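Local atomic coordinates of uncharacterized protein DUF2179 (Eubacterium ventriosum, PDB entry 3HLU), a protein that is of unknown function but forms the C-terminal DUF2179 domain of a YitT-type bacterial protein predicted to lie in the cell membrane. Residues I20-M25 with L31-L36. Residues are numbered along the deposited sequence; the frame is centred on the assembly and turned at random.
Sequences IIADRM and LGVTML
Met25, a selenomethionine on the inner face of helix 18-28, reaches across to Leu31 and Val33 with the end of its side chain. CB sets off toward 31-36, and CG, beside the backbone N and opposite the carbonyl carbon (chi1 -85°), carries the chain out extended as far as SE. The bend there (chi3 87°) swings the terminal methyl round, so that CE makes the closest side-chain contacts with 31-36, 3.8 Å from CD1 of Leu31 and 4.0 Å from CG1 of Val33. The backbone of Met25 makes a second link, its O lying 3.1 Å from N of Leu31, which donates the hydrogen bond, nearly straight at hydrogen (167°) although the donor stands above the carbonyl plane. It ties the last turns of helix 18-28 to the loop that leads into strand 34-40, outermost within this chain in the four-stranded antiparallel sheet of a ferredoxin-like fold, with the family grouped in the GlnB-like clan. Helix 56-67 packs against Met25 through Val62 and Leu65, and Ile13 of strand 9-14 also touches it. One helical turn earlier, Ala22 points its CB at the same segment, 4.3 Å from CG2 of Val33. Met35, also selenomethionine, is bent at both chi2 and chi3, which brings its CE to the CB of Ala22; Val33 and Met35 both rest on Ile50 of strand 48-54.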
ATOM      1  N   ILE A  20       4.894  15.011   6.424  1.00 88.10           N
ATOM      2  CA  ILE A  20       5.832  15.061   7.542  1.00 87.85           C
ATOM      3  C   ILE A  20       6.849  13.908   7.532  1.00 84.70           C
ATOM      4  O   ILE A  20       8.049  14.119   7.690  1.00 84.00           O
ATOM      5  CB  ILE A  20       5.069  15.046   8.873  1.00 86.37           C
ATOM      6  CG1 ILE A  20       4.117  16.247   8.934  1.00 91.33           C
ATOM      7  CG2 ILE A  20       6.026  15.061  10.028  1.00 83.49           C
ATOM      8  CD1 ILE A  20       3.173  16.213  10.119  1.00 96.00           C
ATOM      9  N   ILE A  21       6.363  12.682   7.349  1.00 84.41           N
ATOM     10  CA  ILE A  21       7.252  11.528   7.291  1.00 83.71           C
ATOM     11  C   ILE A  21       8.258  11.627   6.158  1.00 80.12           C
ATOM     12  O   ILE A  21       9.434  11.339   6.338  1.00 78.91           O
ATOM     13  CB  ILE A  21       6.483  10.215   7.112  1.00 80.96           C
ATOM     14  CG1 ILE A  21       5.656   9.918   8.357  1.00 81.25           C
ATOM     15  CG2 ILE A  21       7.457   9.073   6.833  1.00 75.75           C
ATOM     16  CD1 ILE A  21       4.822   8.665   8.244  1.00 78.84           C
ATOM     17  N   ALA A  22       7.775  12.014   4.981  1.00 80.99           N
ATOM     18  CA  ALA A  22       8.622  12.140   3.808  1.00 79.40           C
ATOM     19  C   ALA A  22       9.715  13.165   4.033  1.00 82.20           C
ATOM     20  O   ALA A  22      10.847  12.941   3.631  1.00 84.21           O
ATOM     21  CB  ALA A  22       7.805  12.500   2.596  1.00 75.53           C
ATOM     22  N   ASP A  23       9.391  14.280   4.685  1.00 82.03           N
ATOM     23  CA  ASP A  23      10.387  15.322   4.914  1.00 84.76           C
ATOM     24  C   ASP A  23      11.478  14.851   5.868  1.00 85.63           C
ATOM     25  O   ASP A  23      12.661  15.030   5.595  1.00 86.20           O
ATOM     26  CB  ASP A  23       9.750  16.633   5.409  1.00 89.27           C
ATOM     27  CG  ASP A  23       8.993  17.389   4.294  1.00 95.15           C
ATOM     28  OD1 ASP A  23       9.147  17.041   3.088  1.00 91.18           O
ATOM     29  OD2 ASP A  23       8.228  18.333   4.634  1.00 98.33           O
ATOM     30  N   ARG A  24      11.079  14.238   6.977  1.00 84.52           N
ATOM     31  CA  ARG A  24      12.042  13.742   7.952  1.00 85.39           C
ATOM     32  C   ARG A  24      12.887  12.602   7.398  1.00 83.87           C
ATOM     33  O   ARG A  24      14.011  12.380   7.843  1.00 84.96           O
ATOM     34  CB  ARG A  24      11.341  13.297   9.235  1.00 85.30           C
ATOM     35  CG  ARG A  24      10.676  14.425   9.992  1.00 89.36           C
ATOM     36  CD  ARG A  24      10.222  13.979  11.380  1.00 91.16           C
ATOM     37  NE  ARG A  24      11.321  13.444  12.185  1.00 95.41           N
ATOM     38  CZ  ARG A  24      11.170  12.901  13.394  1.00100.26           C
ATOM     39  NH1 ARG A  24       9.964  12.819  13.946  1.00102.13           N
ATOM     40  NH2 ARG A  24      12.221  12.432  14.056  1.00 98.96           N
HETATM   41  N   MSE A  25      12.347  11.872   6.431  1.00 81.55           N
HETATM   42  CA  MSE A  25      13.095  10.789   5.806  1.00 83.29           C
HETATM   43  C   MSE A  25      14.249  11.368   5.009  1.00 87.04           C
HETATM   44  O   MSE A  25      15.357  10.817   4.992  1.00 86.10           O
HETATM   45  CB  MSE A  25      12.194   9.968   4.888  1.00 80.95           C
HETATM   46  CG  MSE A  25      11.404   8.883   5.594  1.00 79.28           C
HETATM   47 SE   MSE A  25      10.226   7.927   4.376  0.63 71.73          SE
HETATM   48  CE  MSE A  25      11.451   6.564   3.728  1.00 76.86           C
ATOM     49  N   LEU A  31      17.196   9.987   2.580  1.00 86.12           N
ATOM     50  CA  LEU A  31      16.555   9.048   1.678  1.00 84.19           C
ATOM     51  C   LEU A  31      15.829   9.794   0.598  1.00 84.45           C
ATOM     52  O   LEU A  31      15.165  10.804   0.864  1.00 83.84           O
ATOM     53  CB  LEU A  31      15.567   8.171   2.432  1.00 85.20           C
ATOM     54  CG  LEU A  31      16.205   7.092   3.289  1.00 83.22           C
ATOM     55  CD1 LEU A  31      15.180   6.612   4.240  1.00 81.51           C
ATOM     56  CD2 LEU A  31      16.732   5.980   2.408  1.00 85.71           C
ATOM     57  N   GLY A  32      15.970   9.302  -0.628  1.00 84.68           N
ATOM     58  CA  GLY A  32      15.227   9.825  -1.758  1.00 83.36           C
ATOM     59  C   GLY A  32      13.924   9.071  -1.934  1.00 83.45           C
ATOM     60  O   GLY A  32      13.903   7.831  -2.041  1.00 84.32           O
ATOM     61  N   VAL A  33      12.826   9.821  -1.948  1.00 79.69           N
ATOM     62  CA  VAL A  33      11.514   9.217  -2.051  1.00 82.73           C
ATOM     63  C   VAL A  33      10.696   9.859  -3.170  1.00 87.01           C
ATOM     64  O   VAL A  33      10.899  11.035  -3.527  1.00 84.71           O
ATOM     65  CB  VAL A  33      10.747   9.265  -0.696  1.00 79.45           C
ATOM     66  CG1 VAL A  33      11.685   8.938   0.456  1.00 78.24           C
ATOM     67  CG2 VAL A  33      10.097  10.609  -0.474  1.00 73.91           C
ATOM     68  N   THR A  34       9.791   9.067  -3.738  1.00 87.58           N
ATOM     69  CA  THR A  34       8.834   9.575  -4.713  1.00 89.52           C
ATOM     70  C   THR A  34       7.450   9.553  -4.082  1.00 87.22           C
ATOM     71  O   THR A  34       7.078   8.600  -3.407  1.00 83.57           O
ATOM     72  CB  THR A  34       8.790   8.712  -5.985  1.00 92.58           C
ATOM     73  OG1 THR A  34      10.080   8.125  -6.224  1.00 94.21           O
ATOM     74  CG2 THR A  34       8.373   9.562  -7.167  1.00 93.64           C
HETATM   75  N   MSE A  35       6.695  10.614  -4.294  1.00 90.19           N
HETATM   76  CA  MSE A  35       5.343  10.650  -3.790  1.00 88.82           C
HETATM   77  C   MSE A  35       4.379  10.098  -4.837  1.00 88.36           C
HETATM   78  O   MSE A  35       3.807  10.830  -5.633  1.00 91.45           O
HETATM   79  CB  MSE A  35       4.964  12.061  -3.368  1.00 88.87           C
HETATM   80  CG  MSE A  35       3.980  12.061  -2.232  1.00 98.36           C
HETATM   81 SE   MSE A  35       4.762  11.295  -0.612  0.43 89.83          SE
HETATM   82  CE  MSE A  35       5.502  12.923   0.115  1.00 85.95           C
ATOM     83  N   LEU A  36       4.229   8.780  -4.824  1.00 91.22           N
ATOM     84  CA  LEU A  36       3.325   8.053  -5.706  1.00 90.71           C
ATOM     85  C   LEU A  36       1.835   8.248  -5.394  1.00 91.60           C
ATOM     86  O   LEU A  36       1.431   8.505  -4.255  1.00 93.06           O
ATOM     87  CB  LEU A  36       3.671   6.568  -5.649  1.00 91.98           C
ATOM     88  CG  LEU A  36       2.719   5.627  -6.379  1.00 97.72           C
ATOM     89  CD1 LEU A  36       2.600   6.045  -7.840  1.00100.24           C
ATOM     90  CD2 LEU A  36       3.184   4.169  -6.268  1.00 95.50           C
TER